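Local coordinates for hypothetical protein Atu0741 (PDB 1ZHV), which is of unknown function but joins two domains of the ACT clan, small modules that in many relatives bind amino acids and regulate enzymes, at residues T37-D40 with D41-S44; V95-F99 with D100-L104. All coordinates share one frame; numbering follows the deposited sequence.

Contact 1 (T37-D40 with D41-S44); sequences TRTD and DELS
Arg-38 and Leu-43 face each other across a tight beta hairpin, and the methyl CD1 of Leu-43 sits over the centre of the guanidinium plane, 3.9 Å from Arg-38 CZ. As directly opposed residues of an antiparallel, non-hydrogen-bonded pair, they leave the same face of the sheet. The arginine chain runs out extended, then bends at chi3 (-63°), which brings its flat end back above the leucine. An arginine suits this place because its face accepts an apolar methyl while its edge keeps polar work: NH1 and NH2 bond the carbonyls of Ala-20 and Glu-22, fixing the plane's rotation.

At the turn the hydroxyl of Thr-39 takes two backbone N-H groups. With chi1 at 73° its OG1 is tucked between the backbone N and the carbonyl carbon, turned to the loop, where it accepts from Asp-41 N (3.1 Å) in a straight bond and from Glu-42 N in a more bent one. A bridging water lies 2.8 Å from Thr-39 OG1 and donates to Glu-42 OE2, and Glu-42 CG packs alongside the hydroxyl. Thr-39 N in turn meets Glu-42 O (2.8 Å).

The turn's two central residues carry acids whose carboxylates point the same way and stack, their planes 16° apart, with Asp-40 OD1 3.5 Å from Asp-41 OD1. Such closeness of like charges might raise the pKa of one of them. Farther from the turn, Thr-37 and Ser-44, on the other face, exchange two backbone bonds of 2.8 Å, Thr-37 N to Ser-44 O and Ser-44 N to Thr-37 O. The whole is a two-residue beta hairpin with a turn close to type I, secured by an ST turn at Thr-39.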
loop_
_atom_site.group_PDB
_atom_site.type_symbol
_atom_site.label_atom_id
_atom_site.label_comp_id
_atom_site.label_asym_id
_atom_site.label_seq_id
_atom_site.Cartn_x
_atom_site.Cartn_y
_atom_site.Cartn_z
ATOM N N THR A 37 -1.991 9.168 9.243
ATOM C CA THR A 37 -3.320 9.066 9.826
ATOM C C THR A 37 -3.312 9.206 11.344
ATOM O O THR A 37 -2.617 8.469 12.046
ATOM C CB THR A 37 -3.972 7.723 9.412
ATOM O OG1 THR A 37 -4.084 7.692 7.985
ATOM C CG2 THR A 37 -5.364 7.568 10.019
ATOM N N ARG A 38 -4.077 10.171 11.844
ATOM C CA ARG A 38 -4.163 10.384 13.279
ATOM C C ARG A 38 -5.547 9.970 13.766
ATOM O O ARG A 38 -6.567 10.351 13.184
ATOM C CB ARG A 38 -3.895 11.851 13.631
ATOM C CG ARG A 38 -3.676 12.084 15.127
ATOM C CD ARG A 38 -3.618 13.560 15.476
ATOM N NE ARG A 38 -2.500 14.260 14.848
ATOM C CZ ARG A 38 -1.233 14.171 15.238
ATOM N NH1 ARG A 38 -0.898 13.400 16.268
ATOM N NH2 ARG A 38 -0.296 14.862 14.602
ATOM N N THR A 39 -5.568 9.166 14.826
ATOM C CA THR A 39 -6.811 8.691 15.416
ATOM C C THR A 39 -6.773 9.036 16.897
ATOM O O THR A 39 -5.831 9.675 17.365
ATOM C CB THR A 39 -6.979 7.159 15.249
ATOM O OG1 THR A 39 -6.082 6.473 16.128
ATOM C CG2 THR A 39 -6.678 6.745 13.813
ATOM N N ASP A 40 -7.784 8.604 17.637
ATOM C CA ASP A 40 -7.844 8.903 19.059
ATOM C C ASP A 40 -6.829 8.092 19.860
ATOM O O ASP A 40 -6.655 8.318 21.059
ATOM C CB ASP A 40 -9.261 8.647 19.582
ATOM C CG ASP A 40 -9.623 7.174 19.597
ATOM O OD1 ASP A 40 -9.100 6.417 18.750
ATOM O OD2 ASP A 40 -10.445 6.777 20.452
ATOM N N ASP A 41 -6.146 7.165 19.196
ATOM C CA ASP A 41 -5.169 6.320 19.874
ATOM C C ASP A 41 -3.784 6.256 19.248
ATOM O O ASP A 41 -2.857 5.751 19.877
ATOM C CB ASP A 41 -5.690 4.882 19.982
ATOM C CG ASP A 41 -6.906 4.760 20.878
ATOM O OD1 ASP A 41 -7.204 5.718 21.623
ATOM O OD2 ASP A 41 -7.560 3.696 20.843
ATOM N N GLU A 42 -3.624 6.753 18.023
ATOM C CA GLU A 42 -2.320 6.663 17.368
ATOM C C GLU A 42 -2.091 7.696 16.271
ATOM O O GLU A 42 -3.020 8.370 15.813
ATOM C CB GLU A 42 -2.164 5.272 16.719
ATOM C CG GLU A 42 -2.802 5.205 15.312
ATOM C CD GLU A 42 -2.948 3.799 14.731
ATOM O OE1 GLU A 42 -1.925 3.106 14.517
ATOM O OE2 GLU A 42 -4.103 3.398 14.473
ATOM N N LEU A 43 -0.829 7.807 15.868
ATOM C CA LEU A 43 -0.421 8.642 14.744
ATOM C C LEU A 43 0.343 7.612 13.917
ATOM O O LEU A 43 1.460 7.211 14.262
ATOM C CB LEU A 43 0.506 9.785 15.156
ATOM C CG LEU A 43 1.059 10.542 13.938
ATOM C CD1 LEU A 43 -0.083 11.139 13.133
ATOM C CD2 LEU A 43 2.014 11.633 14.382
ATOM N N SER A 44 -0.290 7.157 12.844
ATOM C CA SER A 44 0.273 6.136 11.972
ATOM C C SER A 44 0.855 6.771 10.721
ATOM O O SER A 44 0.231 7.636 10.124
ATOM C CB SER A 44 -0.835 5.144 11.603
ATOM O OG SER A 44 -0.371 4.129 10.737
HETATM O O HOH W 1 -6.337 3.684 15.656
#

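Contact 2 (V95-F99 with D100-L104); sequences VVSTF and DGDHL
Val-96 and His-103 form a hydrogen-bonded antiparallel pair, Val-96 N reaching His-103 O at 3.0 Å and His-103 N reaching Val-96 O at 2.9 Å, while the strand axes run 167° apart. Next to them, on the opposite face, Ser-97 and Asp-102 make the one side-chain hydrogen bond between the strands: Ser-97 OG donates to Asp-102 OD1 (2.7 Å), meeting it nearly along the C-O axis. Serine's CH2OH is short enough to fit this non-hydrogen-bonded pair, and chi1 of -64° sets OG beside its own backbone N, ready for the carboxylate.

Farther along that face, Val-95 CG2 touches Leu-104 CD1, the branched chains crossing at a slant. These apolar residues suit a surface covered by helix 78-87, where Val-95 meets Ile-83 and Leu-104 meets Val-82 and Leu-86. His-103 looks the other way and stacks its ring on Phe-33.

The loop closes through Thr-98 N to Gly-101 O (2.8 Å), and Gly-101 N returns a bond to Thr-98 OG1 at 3.2 Å. Glycine fits because its backbone, with psi -118° on an almost fully extended phi, adopts a conformation poorly tolerated by residues with a side chain. At the tip Asp-100 OD1 lies at the edge of the Phe-99 ring, in its plane, 3.4 Å from Phe-99 CD1. The hairpin, its turn here centred on Phe-99 and Asp-100, stands between helices 78-87 and 111-120, the place of the central beta-beta step in the beta-alpha-beta-beta-alpha-beta order of an ACT domain.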
loop_
_atom_site.group_PDB
_atom_site.type_symbol
_atom_site.label_atom_id
_atom_site.label_comp_id
_atom_site.label_asym_id
_atom_site.label_seq_id
_atom_site.Cartn_x
_atom_site.Cartn_y
_atom_site.Cartn_z
ATOM N N VAL A 95 -4.879 -1.272 3.259
ATOM C CA VAL A 95 -5.515 -0.439 2.251
ATOM C C VAL A 95 -5.632 1.018 2.629
ATOM O O VAL A 95 -6.009 1.347 3.745
ATOM C CB VAL A 95 -6.941 -0.952 1.932
ATOM C CG1 VAL A 95 -7.610 -0.053 0.893
ATOM C CG2 VAL A 95 -6.870 -2.389 1.439
ATOM N N VAL A 96 -5.304 1.891 1.688
ATOM C CA VAL A 96 -5.437 3.317 1.921
ATOM C C VAL A 96 -6.244 3.919 0.781
ATOM O O VAL A 96 -5.739 4.111 -0.329
ATOM C CB VAL A 96 -4.069 4.026 2.004
ATOM C CG1 VAL A 96 -4.272 5.519 2.205
ATOM C CG2 VAL A 96 -3.265 3.465 3.156
ATOM N N SER A 97 -7.515 4.193 1.049
ATOM C CA SER A 97 -8.376 4.814 0.057
ATOM C C SER A 97 -8.033 6.298 0.043
ATOM O O SER A 97 -7.585 6.853 1.046
ATOM C CB SER A 97 -9.853 4.636 0.430
ATOM O OG SER A 97 -10.219 3.267 0.428
ATOM N N THR A 98 -8.216 6.922 -1.110
ATOM C CA THR A 98 -7.962 8.346 -1.265
ATOM C C THR A 98 -9.096 8.907 -2.105
ATOM O O THR A 98 -9.924 8.161 -2.632
ATOM C CB THR A 98 -6.641 8.622 -2.012
ATOM O OG1 THR A 98 -6.714 8.069 -3.328
ATOM C CG2 THR A 98 -5.466 8.003 -1.272
ATOM N N PHE A 99 -9.128 10.223 -2.235
ATOM C CA PHE A 99 -10.159 10.861 -3.041
ATOM C C PHE A 99 -10.221 10.212 -4.435
ATOM O O PHE A 99 -11.291 9.794 -4.883
ATOM C CB PHE A 99 -9.857 12.363 -3.136
ATOM C CG PHE A 99 -10.857 13.146 -3.944
ATOM C CD1 PHE A 99 -10.768 13.185 -5.331
ATOM C CD2 PHE A 99 -11.880 13.851 -3.314
ATOM C CE1 PHE A 99 -11.678 13.916 -6.082
ATOM C CE2 PHE A 99 -12.802 14.589 -4.059
ATOM C CZ PHE A 99 -12.697 14.618 -5.447
ATOM N N ASP A 100 -9.071 10.101 -5.100
ATOM C CA ASP A 100 -9.013 9.512 -6.443
ATOM C C ASP A 100 -9.293 8.018 -6.523
ATOM O O ASP A 100 -9.895 7.547 -7.488
ATOM C CB ASP A 100 -7.645 9.758 -7.084
ATOM C CG ASP A 100 -7.476 11.174 -7.594
ATOM O OD1 ASP A 100 -8.437 11.976 -7.507
ATOM O OD2 ASP A 100 -6.373 11.483 -8.093
ATOM N N GLY A 101 -8.841 7.262 -5.532
ATOM C CA GLY A 101 -9.060 5.829 -5.585
ATOM C C GLY A 101 -8.520 5.088 -4.383
ATOM O O GLY A 101 -8.951 5.330 -3.258
ATOM N N ASP A 102 -7.573 4.185 -4.616
ATOM C CA ASP A 102 -7.003 3.402 -3.527
ATOM C C ASP A 102 -5.589 2.942 -3.811
ATOM O O ASP A 102 -5.169 2.831 -4.963
ATOM C CB ASP A 102 -7.816 2.121 -3.282
ATOM C CG ASP A 102 -9.306 2.358 -3.234
ATOM O OD1 ASP A 102 -9.844 2.538 -2.122
ATOM O OD2 ASP A 102 -9.939 2.357 -4.310
ATOM N N HIS A 103 -4.872 2.670 -2.728
ATOM C CA HIS A 103 -3.533 2.110 -2.789
ATOM C C HIS A 103 -3.587 0.890 -1.881
ATOM O O HIS A 103 -4.359 0.851 -0.923
ATOM C CB HIS A 103 -2.473 3.095 -2.293
ATOM C CG HIS A 103 -2.005 4.052 -3.345
ATOM N ND1 HIS A 103 -0.762 3.970 -3.936
ATOM C CD2 HIS A 103 -2.614 5.125 -3.897
ATOM C CE1 HIS A 103 -0.625 4.959 -4.805
ATOM N NE2 HIS A 103 -1.735 5.672 -4.800
ATOM N N LEU A 104 -2.784 -0.115 -2.199
ATOM C CA LEU A 104 -2.745 -1.349 -1.425
ATOM C C LEU A 104 -1.307 -1.706 -1.110
ATOM O O LEU A 104 -0.450 -1.630 -1.984
ATOM C CB LEU A 104 -3.355 -2.503 -2.240
ATOM C CG LEU A 104 -2.995 -3.918 -1.761
ATOM C CD1 LEU A 104 -3.789 -4.230 -0.512
ATOM C CD2 LEU A 104 -3.283 -4.947 -2.840
#

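Overall arrangement
Contacts 1 and 2 are the tips of two separate hairpins, one in each of the protein's two ACT-clan regions, with centres about 18 Å apart and nearest atoms about 6 Å apart, so they do not touch. Their common ground is the large mixed sheet: strand 43-48 of contact 1 pairs with strand 13-18, that strand pairs with 57-67, and 57-67 pairs with strand 102-107 of contact 2. The same threonine role recurs in both turns. The centre of contact 2, its hairpin backed by helix 78-87, is about 9 Å from the centre of the chain, whereas that of contact 1 is about 18 Å from it.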